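PDB 4GEY: porin B from Pseudomonas putida, which forms a carbohydrate-selective beta-barrel channel in the outer membrane and probably mediates the uptake of sugars such as glucose. Local coordinates for residues A[182-185]-A[189-192]; A[131-136]-A[154-159]; A[149-154]-A[214-219]. The protein carries 2 engineered substitutions. One frame throughout, in Å; residues are numbered along the deposited sequence.

Overall arrangement
The three contacts lie on the same side of the chain's centre, in one part of the porin barrel. Centres of interactions 1 and 3 are about 4 Å apart, those of 1 and 2 about 8 Å, and those of 2 and 3 about 9 Å. Interaction 1 is nested within the loop closed by interaction 3, while interactions 2 and 3 alternate along the chain and share E154. Among the bonds that tie them, E154 OE1 probably accepts from Y184 N at 3.2 Å, M134 O from R151 N at 2.7 Å, and S189 OG from R151 NE at 2.6 Å. Interaction 1 contributes N185 to the glucose pocket; the side chains of E156 (interaction 2) and N216 (interaction 3) stay about 10 Å from the sugar.

Interaction 1: A[182-185]-A[189-192]; sequences IWYN and SQWA. With BGC (beta-D-glucopyranose), chain B.
Y184 and Q190 both carry CG beside the backbone N and anti to the carbonyl carbon (chi1 -48° for Y184), and a bend at chi2 of Q190 then brings its amide to the tyrosine ring. The contact belongs to an outer-membrane porin barrel: the loop after helix 175-178 packs on residues leading into strand 190-198. The two side chains cross at about a right angle, yet their flat ends are only 24° from parallel. Amide carbon CD of Q190 comes within 3.9 Å of CD2 of Y184. One face of the Y184 ring is covered from within its own loop, where I182 O stands 3.5 Å above the plane, over the ring centre. The phenol is tethered separately, OH of Y184 being bonded to G181 O.

Of the two segments, N185 reaches the glucose, whose site R98 and R125 help complete: its CB lies 3.5 Å from C6 of the sugar, and its backbone O is 3.1 Å from O6, a weak and unsettled bond. S173 O holds ND2 of its amide and W183 NE1 holds OD1 at 2.9 Å; OD1 lies close to the indole plane, while NE1 stands 38° above the N185 carbonyl plane.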
ATOM      1  N   ILE A 182       5.061  -5.024 -10.692  1.00 37.90           N
ATOM      2  CA  ILE A 182       6.131  -5.959 -10.302  1.00 41.26           C
ATOM      3  C   ILE A 182       6.349  -6.057  -8.784  1.00 40.24           C
ATOM      4  O   ILE A 182       6.814  -7.082  -8.277  1.00 47.46           O
ATOM      5  CB  ILE A 182       7.507  -5.611 -10.956  1.00 42.74           C
ATOM      6  CG1 ILE A 182       8.013  -4.254 -10.454  1.00 35.70           C
ATOM      7  CG2 ILE A 182       7.416  -5.621 -12.471  1.00 26.70           C
ATOM      8  CD1 ILE A 182       9.420  -3.944 -10.825  1.00 26.21           C
ATOM      9  N   TRP A 183       6.033  -4.983  -8.071  1.00 35.75           N
ATOM     10  CA  TRP A 183       6.252  -4.898  -6.626  1.00 32.46           C
ATOM     11  C   TRP A 183       4.898  -5.156  -6.002  1.00 33.03           C
ATOM     12  O   TRP A 183       3.931  -4.461  -6.302  1.00 39.33           O
ATOM     13  CB  TRP A 183       6.813  -3.501  -6.280  1.00 31.31           C
ATOM     14  CG  TRP A 183       6.870  -3.067  -4.817  1.00 31.45           C
ATOM     15  CD1 TRP A 183       5.853  -3.097  -3.902  1.00 36.30           C
ATOM     16  CD2 TRP A 183       7.985  -2.468  -4.144  1.00 28.51           C
ATOM     17  NE1 TRP A 183       6.275  -2.579  -2.701  1.00 31.55           N
ATOM     18  CE2 TRP A 183       7.578  -2.184  -2.825  1.00 31.60           C
ATOM     19  CE3 TRP A 183       9.290  -2.158  -4.525  1.00 32.20           C
ATOM     20  CZ2 TRP A 183       8.429  -1.616  -1.887  1.00 35.15           C
ATOM     21  CZ3 TRP A 183      10.136  -1.588  -3.589  1.00 33.52           C
ATOM     22  CH2 TRP A 183       9.702  -1.325  -2.286  1.00 33.54           C
ATOM     23  N   TYR A 184       4.810  -6.171  -5.156  1.00 29.68           N
ATOM     24  CA  TYR A 184       3.510  -6.592  -4.635  1.00 24.10           C
ATOM     25  C   TYR A 184       3.458  -6.549  -3.114  1.00 25.11           C
ATOM     26  O   TYR A 184       4.021  -7.401  -2.446  1.00 26.54           O
ATOM     27  CB  TYR A 184       3.201  -8.021  -5.081  1.00 23.66           C
ATOM     28  CG  TYR A 184       3.407  -8.301  -6.555  1.00 34.04           C
ATOM     29  CD1 TYR A 184       3.064  -7.364  -7.526  1.00 37.90           C
ATOM     30  CD2 TYR A 184       3.936  -9.511  -6.977  1.00 29.74           C
ATOM     31  CE1 TYR A 184       3.250  -7.626  -8.878  1.00 32.93           C
ATOM     32  CE2 TYR A 184       4.118  -9.784  -8.321  1.00 31.43           C
ATOM     33  CZ  TYR A 184       3.778  -8.840  -9.263  1.00 35.00           C
ATOM     34  OH  TYR A 184       3.973  -9.118 -10.594  1.00 39.78           O
ATOM     35  N   ASN A 185       2.765  -5.570  -2.564  1.00 35.68           N
ATOM     36  CA  ASN A 185       2.550  -5.534  -1.130  1.00 35.19           C
ATOM     37  C   ASN A 185       1.577  -6.607  -0.660  1.00 39.40           C
ATOM     38  O   ASN A 185       0.953  -7.313  -1.476  1.00 31.29           O
ATOM     39  CB  ASN A 185       1.997  -4.168  -0.720  1.00 31.33           C
ATOM     40  CG  ASN A 185       2.943  -3.024  -1.059  1.00 32.81           C
ATOM     41  OD1 ASN A 185       4.147  -3.111  -0.841  1.00 25.49           O
ATOM     42  ND2 ASN A 185       2.396  -1.950  -1.595  1.00 21.32           N
ATOM     43  N   SER A 189       2.215 -12.632  -1.333  1.00 37.12           N
ATOM     44  CA  SER A 189       3.521 -13.047  -0.822  1.00 34.87           C
ATOM     45  C   SER A 189       4.419 -13.526  -1.954  1.00 37.45           C
ATOM     46  O   SER A 189       3.933 -13.879  -3.030  1.00 33.59           O
ATOM     47  CB  SER A 189       3.390 -14.146   0.231  1.00 32.82           C
ATOM     48  OG  SER A 189       3.241 -15.412  -0.386  1.00 28.60           O
ATOM     49  N   GLN A 190       5.729 -13.524  -1.690  1.00 35.19           N
ATOM     50  CA  GLN A 190       6.767 -13.961  -2.626  1.00 32.14           C
ATOM     51  C   GLN A 190       7.934 -14.443  -1.794  1.00 42.07           C
ATOM     52  O   GLN A 190       8.121 -13.998  -0.656  1.00 42.92           O
ATOM     53  CB  GLN A 190       7.310 -12.799  -3.457  1.00 31.88           C
ATOM     54  CG  GLN A 190       6.339 -12.109  -4.355  1.00 37.83           C
ATOM     55  CD  GLN A 190       6.349 -10.627  -4.125  1.00 42.24           C
ATOM     56  OE1 GLN A 190       6.302 -10.162  -2.981  1.00 37.88           O
ATOM     57  NE2 GLN A 190       6.430  -9.863  -5.211  1.00 54.31           N
ATOM     58  N   TRP A 191       8.753 -15.315  -2.369  1.00 37.43           N
ATOM     59  CA  TRP A 191       9.961 -15.725  -1.683  1.00 40.16           C
ATOM     60  C   TRP A 191      10.866 -14.514  -1.550  1.00 34.07           C
ATOM     61  O   TRP A 191      11.053 -13.759  -2.506  1.00 36.62           O
ATOM     62  CB  TRP A 191      10.656 -16.869  -2.428  1.00 42.86           C
ATOM     63  CG  TRP A 191       9.962 -18.186  -2.275  1.00 39.63           C
ATOM     64  CD1 TRP A 191       9.305 -18.881  -3.242  1.00 37.78           C
ATOM     65  CD2 TRP A 191       9.839 -18.960  -1.072  1.00 40.11           C
ATOM     66  NE1 TRP A 191       8.793 -20.048  -2.725  1.00 36.08           N
ATOM     67  CE2 TRP A 191       9.101 -20.117  -1.393  1.00 36.04           C
ATOM     68  CE3 TRP A 191      10.285 -18.789   0.242  1.00 41.50           C
ATOM     69  CZ2 TRP A 191       8.803 -21.101  -0.450  1.00 35.04           C
ATOM     70  CZ3 TRP A 191       9.987 -19.771   1.181  1.00 39.71           C
ATOM     71  CH2 TRP A 191       9.254 -20.913   0.827  1.00 37.02           C
ATOM     72  N   ALA A 192      11.411 -14.308  -0.361  1.00 29.62           N
ATOM     73  CA  ALA A 192      12.219 -13.122  -0.127  1.00 29.14           C
ATOM     74  C   ALA A 192      13.245 -13.308   0.975  1.00 35.36           C
ATOM     75  O   ALA A 192      13.069 -14.126   1.888  1.00 40.45           O
ATOM     76  CB  ALA A 192      11.343 -11.956   0.185  1.00 35.85           C
TER
HETATM   77  C2  BGC B 501      -4.906  -3.493  -2.194  0.71 55.08           C
HETATM   78  C3  BGC B 501      -4.137  -2.987  -1.141  0.71 55.74           C
HETATM   79  C4  BGC B 501      -2.776  -3.519  -1.147  0.71 61.57           C
HETATM   80  C5  BGC B 501      -2.035  -3.297  -2.501  0.71 48.98           C
HETATM   81  C6  BGC B 501      -0.866  -3.973  -2.637  0.71 52.78           C
HETATM   82  C1  BGC B 501      -4.354  -3.162  -3.482  0.71 51.58           C
HETATM   83  O1  BGC B 501      -5.167  -3.708  -4.458  0.71 49.70           O
HETATM   84  O2  BGC B 501      -6.262  -2.947  -2.092  0.71 61.21           O
HETATM   85  O3  BGC B 501      -4.815  -3.302   0.124  0.71 60.25           O
HETATM   86  O4  BGC B 501      -2.069  -2.950  -0.082  0.71 71.00           O
HETATM   87  O5  BGC B 501      -3.018  -3.714  -3.592  0.71 56.13           O
HETATM   88  O6  BGC B 501      -0.885  -5.325  -2.955  0.71 51.88           O

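Interaction 2: A[131-136]-A[154-159]; sequences LTQMWI and EGEDFN
E156 reaches from its loop to Q133 and W135 on strand 129-140, and its side chain can be traced outward atom by atom. CB points toward the strand, and with CG anti to the backbone N (chi1 175°) and the chain extended beyond it, the carboxylate is carried across to the strand. Across the two segments, the nearest atom to CG is Q133 NE2 at 4.2 Å. CD sits between the two partners, 3.1 Å from Q133 NE2 and 3.8 Å from W135 NE1. At the tip the oxygens divide the work. OE1 accepts from Q133 NE2; the modelled separation of 2.4 Å between these two is too short to be taken literally at 2.7 Å resolution, and the bond is doubtful in length. OE2 lies 2.7 Å from W135 NE1, but the bond is weak because it is strongly bent, at 117°. This oxygen also takes a salt bridge from K148 NZ, which is likely to favour the charged carboxylate.

Neither partner lies flat on the carboxylate: the Q133 amide is turned 77° from it, and the W135 indole is also steeply inclined. The other end of the amide is fixed as well, OE1 of Q133 accepting from K92 NZ, so both rotational ends of the group have partners. The chain bearing E156 is itself folded back, E154 O accepting from both D157 N and F158 N.

T132 and Q133 together face A94 of the adjoining strand, a classic beta bulge. Q133 and W135 turn toward the loop, whereas I136, next along the strand, touches a bound detergent. Such alternation, with side chains of the wall meeting a loop folded into the barrel, is characteristic of a porin beta-barrel.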
ATOM      1  N   LEU A 131      -1.839 -16.898   0.902  1.00 35.30           N
ATOM      2  CA  LEU A 131      -0.757 -17.001   1.859  1.00 32.96           C
ATOM      3  C   LEU A 131      -0.050 -15.658   1.833  1.00 33.50           C
ATOM      4  O   LEU A 131       0.561 -15.286   0.838  1.00 34.68           O
ATOM      5  CB  LEU A 131       0.194 -18.118   1.462  1.00 33.87           C
ATOM      6  CG  LEU A 131       1.414 -18.262   2.360  1.00 35.67           C
ATOM      7  CD1 LEU A 131       1.009 -18.288   3.824  1.00 29.61           C
ATOM      8  CD2 LEU A 131       2.139 -19.542   1.975  1.00 38.88           C
ATOM      9  N   THR A 132      -0.154 -14.924   2.928  1.00 26.69           N
ATOM     10  CA  THR A 132       0.174 -13.509   2.920  1.00 31.40           C
ATOM     11  C   THR A 132       1.478 -13.251   3.670  1.00 35.35           C
ATOM     12  O   THR A 132       2.218 -12.323   3.339  1.00 45.10           O
ATOM     13  CB  THR A 132      -1.034 -12.682   3.449  1.00 31.50           C
ATOM     14  OG1 THR A 132      -2.052 -12.653   2.437  1.00 34.92           O
ATOM     15  CG2 THR A 132      -0.652 -11.260   3.799  1.00 25.37           C
ATOM     16  N   GLN A 133       1.775 -14.100   4.650  1.00 31.11           N
ATOM     17  CA  GLN A 133       3.076 -14.097   5.318  1.00 32.31           C
ATOM     18  C   GLN A 133       3.439 -15.503   5.751  1.00 31.61           C
ATOM     19  O   GLN A 133       2.595 -16.244   6.271  1.00 29.78           O
ATOM     20  CB  GLN A 133       3.084 -13.208   6.570  1.00 34.72           C
ATOM     21  CG  GLN A 133       2.951 -11.708   6.352  1.00 33.61           C
ATOM     22  CD  GLN A 133       2.812 -10.959   7.670  1.00 39.53           C
ATOM     23  OE1 GLN A 133       2.315 -11.500   8.669  1.00 34.57           O
ATOM     24  NE2 GLN A 133       3.267  -9.716   7.685  1.00 48.02           N
HETATM   25  N   MSE A 134       4.702 -15.860   5.539  1.00 32.22           N
HETATM   26  CA  MSE A 134       5.275 -17.076   6.107  1.00 35.40           C
HETATM   27  C   MSE A 134       6.776 -16.908   6.172  1.00 34.16           C
HETATM   28  O   MSE A 134       7.481 -17.130   5.193  1.00 35.89           O
HETATM   29  CB  MSE A 134       4.943 -18.308   5.282  1.00 30.31           C
HETATM   30  CG  MSE A 134       5.492 -19.595   5.894  1.00 31.64           C
HETATM   31 SE   MSE A 134       5.113 -21.144   4.749  1.00 67.25          SE
HETATM   32  CE  MSE A 134       6.403 -20.847   3.296  1.00 33.78           C
ATOM     33  N   TRP A 135       7.269 -16.497   7.329  1.00 33.74           N
ATOM     34  CA  TRP A 135       8.673 -16.204   7.425  1.00 29.74           C
ATOM     35  C   TRP A 135       9.286 -16.443   8.787  1.00 36.53           C
ATOM     36  O   TRP A 135       8.625 -16.351   9.818  1.00 41.97           O
ATOM     37  CB  TRP A 135       8.962 -14.784   6.939  1.00 35.98           C
ATOM     38  CG  TRP A 135       8.161 -13.652   7.548  1.00 35.18           C
ATOM     39  CD1 TRP A 135       7.192 -12.914   6.927  1.00 41.08           C
ATOM     40  CD2 TRP A 135       8.304 -13.090   8.858  1.00 31.99           C
ATOM     41  NE1 TRP A 135       6.713 -11.943   7.775  1.00 36.39           N
ATOM     42  CE2 TRP A 135       7.379 -12.029   8.966  1.00 32.61           C
ATOM     43  CE3 TRP A 135       9.106 -13.387   9.956  1.00 36.21           C
ATOM     44  CZ2 TRP A 135       7.240 -11.274  10.119  1.00 26.39           C
ATOM     45  CZ3 TRP A 135       8.961 -12.631  11.099  1.00 43.47           C
ATOM     46  CH2 TRP A 135       8.035 -11.592  11.171  1.00 27.05           C
ATOM     47  N   ILE A 136      10.571 -16.767   8.762  1.00 39.64           N
ATOM     48  CA  ILE A 136      11.357 -16.947   9.966  1.00 42.06           C
ATOM     49  C   ILE A 136      12.363 -15.805  10.007  1.00 37.44           C
ATOM     50  O   ILE A 136      12.799 -15.313   8.965  1.00 33.43           O
ATOM     51  CB  ILE A 136      12.049 -18.323   9.965  1.00 44.41           C
ATOM     52  CG1 ILE A 136      12.870 -18.536  11.232  1.00 46.64           C
ATOM     53  CG2 ILE A 136      12.914 -18.493   8.730  1.00 43.75           C
ATOM     54  CD1 ILE A 136      13.534 -19.898  11.280  1.00 47.91           C
ATOM     55  N   GLU A 154       7.036  -6.612  -0.355  1.00 26.71           N
ATOM     56  CA  GLU A 154       8.111  -5.636  -0.173  1.00 31.06           C
ATOM     57  C   GLU A 154       7.745  -4.545   0.854  1.00 38.04           C
ATOM     58  O   GLU A 154       8.599  -4.083   1.638  1.00 33.98           O
ATOM     59  CB  GLU A 154       8.508  -4.991  -1.511  1.00 29.97           C
ATOM     60  CG  GLU A 154       9.291  -5.868  -2.510  1.00 28.65           C
ATOM     61  CD  GLU A 154       8.393  -6.725  -3.398  1.00 34.37           C
ATOM     62  OE1 GLU A 154       7.171  -6.825  -3.101  1.00 31.57           O
ATOM     63  OE2 GLU A 154       8.902  -7.292  -4.394  1.00 25.10           O
ATOM     64  N   GLY A 155       6.471  -4.163   0.865  1.00 22.16           N
ATOM     65  CA  GLY A 155       6.022  -3.037   1.662  1.00 21.66           C
ATOM     66  C   GLY A 155       6.068  -3.281   3.148  1.00 24.78           C
ATOM     67  O   GLY A 155       6.004  -2.344   3.943  1.00 23.04           O
ATOM     68  N   GLU A 156       6.174  -4.547   3.525  1.00 25.41           N
ATOM     69  CA  GLU A 156       6.235  -4.936   4.923  1.00 22.42           C
ATOM     70  C   GLU A 156       7.539  -4.478   5.600  1.00 32.23           C
ATOM     71  O   GLU A 156       7.561  -4.253   6.807  1.00 27.95           O
ATOM     72  CB  GLU A 156       6.061  -6.452   5.024  1.00 28.96           C
ATOM     73  CG  GLU A 156       6.227  -7.039   6.407  1.00 33.13           C
ATOM     74  CD  GLU A 156       5.839  -8.500   6.464  1.00 38.17           C
ATOM     75  OE1 GLU A 156       4.755  -8.847   5.959  1.00 39.54           O
ATOM     76  OE2 GLU A 156       6.616  -9.303   7.017  1.00 41.56           O
ATOM     77  N   ASP A 157       8.624  -4.345   4.831  1.00 32.17           N
ATOM     78  CA  ASP A 157       9.885  -3.842   5.378  1.00 31.43           C
ATOM     79  C   ASP A 157      10.357  -2.578   4.681  1.00 28.13           C
ATOM     80  O   ASP A 157      10.981  -1.707   5.285  1.00 28.70           O
ATOM     81  CB  ASP A 157      10.982  -4.901   5.279  1.00 37.25           C
ATOM     82  CG  ASP A 157      10.678  -6.122   6.110  1.00 40.29           C
ATOM     83  OD1 ASP A 157       9.816  -6.916   5.667  1.00 36.00           O
ATOM     84  OD2 ASP A 157      11.293  -6.279   7.193  1.00 39.49           O
ATOM     85  N   PHE A 158      10.058  -2.479   3.397  1.00 30.11           N
ATOM     86  CA  PHE A 158      10.581  -1.385   2.597  1.00 27.44           C
ATOM     87  C   PHE A 158       9.489  -0.355   2.304  1.00 27.35           C
ATOM     88  O   PHE A 158       8.339  -0.727   2.034  1.00 25.67           O
ATOM     89  CB  PHE A 158      11.188  -1.950   1.304  1.00 25.92           C
ATOM     90  CG  PHE A 158      12.348  -2.899   1.539  1.00 24.21           C
ATOM     91  CD1 PHE A 158      12.133  -4.248   1.715  1.00 31.67           C
ATOM     92  CD2 PHE A 158      13.649  -2.429   1.579  1.00 24.79           C
ATOM     93  CE1 PHE A 158      13.192  -5.110   1.921  1.00 33.79           C
ATOM     94  CE2 PHE A 158      14.703  -3.275   1.789  1.00 25.59           C
ATOM     95  CZ  PHE A 158      14.477  -4.622   1.964  1.00 41.63           C
ATOM     96  N   ASN A 159       9.834   0.932   2.394  1.00 23.96           N
ATOM     97  CA  ASN A 159       8.922   1.995   1.962  1.00 24.09           C
ATOM     98  C   ASN A 159       7.622   1.920   2.763  1.00 24.69           C
ATOM     99  O   ASN A 159       6.556   2.322   2.303  1.00 26.23           O
ATOM    100  CB  ASN A 159       8.673   1.854   0.448  1.00 21.80           C
ATOM    101  CG  ASN A 159       7.811   2.971  -0.133  1.00 32.77           C
ATOM    102  OD1 ASN A 159       6.905   2.719  -0.931  1.00 31.63           O
ATOM    103  ND2 ASN A 159       8.087   4.204   0.262  1.00 34.85           N
TER

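Interaction 3: A[149-154]-A[214-219]; sequences FGRFGE and PSNLET
Polar contact dominates where R151 meets N216, the two side chains arriving from opposite directions. NH2 of R151 is 2.9 Å from OD1 of N216. The amide stands at the edge of the guanidinium, near its plane, but is itself turned 60° against it. A bend at chi3 of R151 (80°) sets the angle of that planar group, and NE of R151 is hydrogen-bonded to S189 OG.

Charge and pi interactions involve the same guanidinium: W191 offers a cation-pi contact, and E211 adds a long, weak ion pair. An alanine in place of N216 would remove the amide and would probably leave NH2 of R151 without its nearby carbonyl oxygen, opening a gap between the two loops.

Backbone bonds shape both segments. L217 N reaches P214 O at 2.9 Å within the short 3-10 turn of residues 214-216 that presents N216, and the chain turns a corner at G150 and R151.

Around that corner, backbone bonds run from R151 to M134 and from G150 to A192, wedging 149-154 between strands 129-140 and 190-198, while 214-219 lies in the loop that connects strands 203-212 and 232-245.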
ATOM      1  N   PHE A 149      13.713 -14.397   6.317  1.00 31.51           N
ATOM      2  CA  PHE A 149      13.557 -15.203   5.106  1.00 37.78           C
ATOM      3  C   PHE A 149      12.185 -15.879   5.037  1.00 40.59           C
ATOM      4  O   PHE A 149      11.664 -16.338   6.051  1.00 46.62           O
ATOM      5  CB  PHE A 149      14.659 -16.268   5.023  1.00 32.29           C
ATOM      6  CG  PHE A 149      14.419 -17.302   3.957  1.00 46.48           C
ATOM      7  CD1 PHE A 149      14.714 -17.028   2.624  1.00 44.05           C
ATOM      8  CD2 PHE A 149      13.878 -18.546   4.279  1.00 40.94           C
ATOM      9  CE1 PHE A 149      14.482 -17.981   1.628  1.00 42.02           C
ATOM     10  CE2 PHE A 149      13.640 -19.506   3.287  1.00 38.34           C
ATOM     11  CZ  PHE A 149      13.940 -19.224   1.965  1.00 40.30           C
ATOM     12  N   GLY A 150      11.616 -15.958   3.838  1.00 35.79           N
ATOM     13  CA  GLY A 150      10.367 -16.661   3.648  1.00 30.59           C
ATOM     14  C   GLY A 150       9.473 -15.992   2.623  1.00 41.15           C
ATOM     15  O   GLY A 150       9.926 -15.639   1.531  1.00 43.39           O
ATOM     16  N   ARG A 151       8.198 -15.820   2.961  1.00 34.13           N
ATOM     17  CA  ARG A 151       7.271 -15.169   2.046  1.00 35.04           C
ATOM     18  C   ARG A 151       6.576 -13.963   2.668  1.00 35.34           C
ATOM     19  O   ARG A 151       5.982 -14.068   3.739  1.00 42.62           O
ATOM     20  CB  ARG A 151       6.224 -16.147   1.514  1.00 35.70           C
ATOM     21  CG  ARG A 151       6.742 -17.176   0.531  1.00 37.45           C
ATOM     22  CD  ARG A 151       5.596 -18.041  -0.005  1.00 32.62           C
ATOM     23  NE  ARG A 151       4.845 -17.373  -1.066  1.00 36.04           N
ATOM     24  CZ  ARG A 151       5.129 -17.478  -2.364  1.00 36.68           C
ATOM     25  NH1 ARG A 151       6.153 -18.223  -2.764  1.00 39.03           N
ATOM     26  NH2 ARG A 151       4.394 -16.842  -3.272  1.00 31.31           N
ATOM     27  N   PHE A 152       6.666 -12.827   1.976  1.00 28.40           N
ATOM     28  CA  PHE A 152       6.030 -11.576   2.373  1.00 25.47           C
ATOM     29  C   PHE A 152       6.105 -10.570   1.219  1.00 24.93           C
ATOM     30  O   PHE A 152       6.728 -10.844   0.200  1.00 29.36           O
ATOM     31  CB  PHE A 152       6.657 -11.004   3.663  1.00 41.75           C
ATOM     32  CG  PHE A 152       8.174 -11.016   3.690  1.00 37.02           C
ATOM     33  CD1 PHE A 152       8.878 -12.192   3.913  1.00 37.88           C
ATOM     34  CD2 PHE A 152       8.888  -9.843   3.534  1.00 39.44           C
ATOM     35  CE1 PHE A 152      10.260 -12.199   3.938  1.00 39.07           C
ATOM     36  CE2 PHE A 152      10.268  -9.841   3.576  1.00 25.94           C
ATOM     37  CZ  PHE A 152      10.950 -11.021   3.773  1.00 39.09           C
ATOM     38  N   GLY A 153       5.463  -9.417   1.359  1.00 28.17           N
ATOM     39  CA  GLY A 153       5.518  -8.389   0.330  1.00 23.64           C
ATOM     40  C   GLY A 153       6.550  -7.324   0.663  1.00 33.04           C
ATOM     41  O   GLY A 153       6.900  -7.151   1.832  1.00 40.08           O
ATOM     42  N   GLU A 154       7.036  -6.612  -0.355  1.00 26.71           N
ATOM     43  CA  GLU A 154       8.111  -5.636  -0.173  1.00 31.06           C
ATOM     44  C   GLU A 154       7.745  -4.545   0.854  1.00 38.04           C
ATOM     45  O   GLU A 154       8.599  -4.083   1.638  1.00 33.98           O
ATOM     46  CB  GLU A 154       8.508  -4.991  -1.511  1.00 29.97           C
ATOM     47  CG  GLU A 154       9.291  -5.868  -2.510  1.00 28.65           C
ATOM     48  CD  GLU A 154       8.393  -6.725  -3.398  1.00 34.37           C
ATOM     49  OE1 GLU A 154       7.171  -6.825  -3.101  1.00 31.57           O
ATOM     50  OE2 GLU A 154       8.902  -7.292  -4.394  1.00 25.10           O
ATOM     51  N   PRO A 214       4.978 -12.554 -11.628  1.00 36.71           N
ATOM     52  CA  PRO A 214       3.612 -12.090 -11.927  1.00 34.09           C
ATOM     53  C   PRO A 214       2.537 -13.154 -11.741  1.00 34.26           C
ATOM     54  O   PRO A 214       1.391 -12.803 -11.478  1.00 38.76           O
ATOM     55  CB  PRO A 214       3.684 -11.706 -13.404  1.00 29.14           C
ATOM     56  CG  PRO A 214       5.097 -11.374 -13.632  1.00 39.45           C
ATOM     57  CD  PRO A 214       5.907 -12.273 -12.733  1.00 36.29           C
ATOM     58  N   SER A 215       2.897 -14.428 -11.868  1.00 34.33           N
ATOM     59  CA  SER A 215       1.924 -15.491 -11.674  1.00 38.71           C
ATOM     60  C   SER A 215       1.379 -15.530 -10.235  1.00 38.78           C
ATOM     61  O   SER A 215       0.309 -16.088  -9.990  1.00 37.31           O
ATOM     62  CB  SER A 215       2.496 -16.850 -12.091  1.00 37.00           C
ATOM     63  OG  SER A 215       3.175 -17.467 -11.015  1.00 40.95           O
ATOM     64  N   ASN A 216       2.106 -14.933  -9.292  1.00 39.66           N
ATOM     65  CA  ASN A 216       1.586 -14.751  -7.934  1.00 37.12           C
ATOM     66  C   ASN A 216       0.287 -13.952  -7.903  1.00 41.60           C
ATOM     67  O   ASN A 216      -0.484 -14.073  -6.968  1.00 41.63           O
ATOM     68  CB  ASN A 216       2.610 -14.069  -7.036  1.00 34.96           C
ATOM     69  CG  ASN A 216       3.508 -15.058  -6.320  1.00 45.37           C
ATOM     70  OD1 ASN A 216       3.028 -16.000  -5.672  1.00 47.05           O
ATOM     71  ND2 ASN A 216       4.826 -14.850  -6.429  1.00 40.02           N
ATOM     72  N   LEU A 217       0.050 -13.143  -8.932  1.00 41.39           N
ATOM     73  CA  LEU A 217      -1.149 -12.320  -9.004  1.00 39.81           C
ATOM     74  C   LEU A 217      -2.375 -13.119  -9.460  1.00 39.77           C
ATOM     75  O   LEU A 217      -3.503 -12.760  -9.138  1.00 50.76           O
ATOM     76  CB  LEU A 217      -0.921 -11.112  -9.921  1.00 26.11           C
ATOM     77  CG  LEU A 217       0.176 -10.121  -9.514  1.00 44.93           C
ATOM     78  CD1 LEU A 217       0.251  -8.942 -10.475  1.00 25.19           C
ATOM     79  CD2 LEU A 217       0.011  -9.631  -8.077  1.00 24.70           C
ATOM     80  N   GLU A 218      -2.149 -14.203 -10.197  1.00 37.47           N
ATOM     81  CA  GLU A 218      -3.237 -15.030 -10.720  1.00 41.67           C
ATOM     82  C   GLU A 218      -4.010 -15.711  -9.602  1.00 46.07           C
ATOM     83  O   GLU A 218      -3.405 -16.375  -8.759  1.00 45.12           O
ATOM     84  CB  GLU A 218      -2.678 -16.114 -11.653  1.00 30.43           C
ATOM     85  CG  GLU A 218      -1.969 -15.570 -12.873  1.00 47.43           C
ATOM     86  CD  GLU A 218      -1.193 -16.644 -13.631  1.00 57.03           C
ATOM     87  OE1 GLU A 218      -0.190 -16.284 -14.293  1.00 58.50           O
ATOM     88  OE2 GLU A 218      -1.582 -17.837 -13.571  1.00 54.61           O
ATOM     89  N   THR A 219      -5.340 -15.553  -9.591  1.00 58.34           N
ATOM     90  CA  THR A 219      -6.197 -16.355  -8.698  1.00 60.32           C
ATOM     91  C   THR A 219      -5.944 -17.850  -8.958  1.00 51.92           C
ATOM     92  O   THR A 219      -5.855 -18.300 -10.109  1.00 45.54           O
ATOM     93  CB  THR A 219      -7.730 -16.018  -8.818  1.00 45.02           C
ATOM     94  OG1 THR A 219      -8.169 -16.145 -10.184  1.00 49.66           O
ATOM     95  CG2 THR A 219      -8.032 -14.616  -8.314  1.00 33.12           C
TER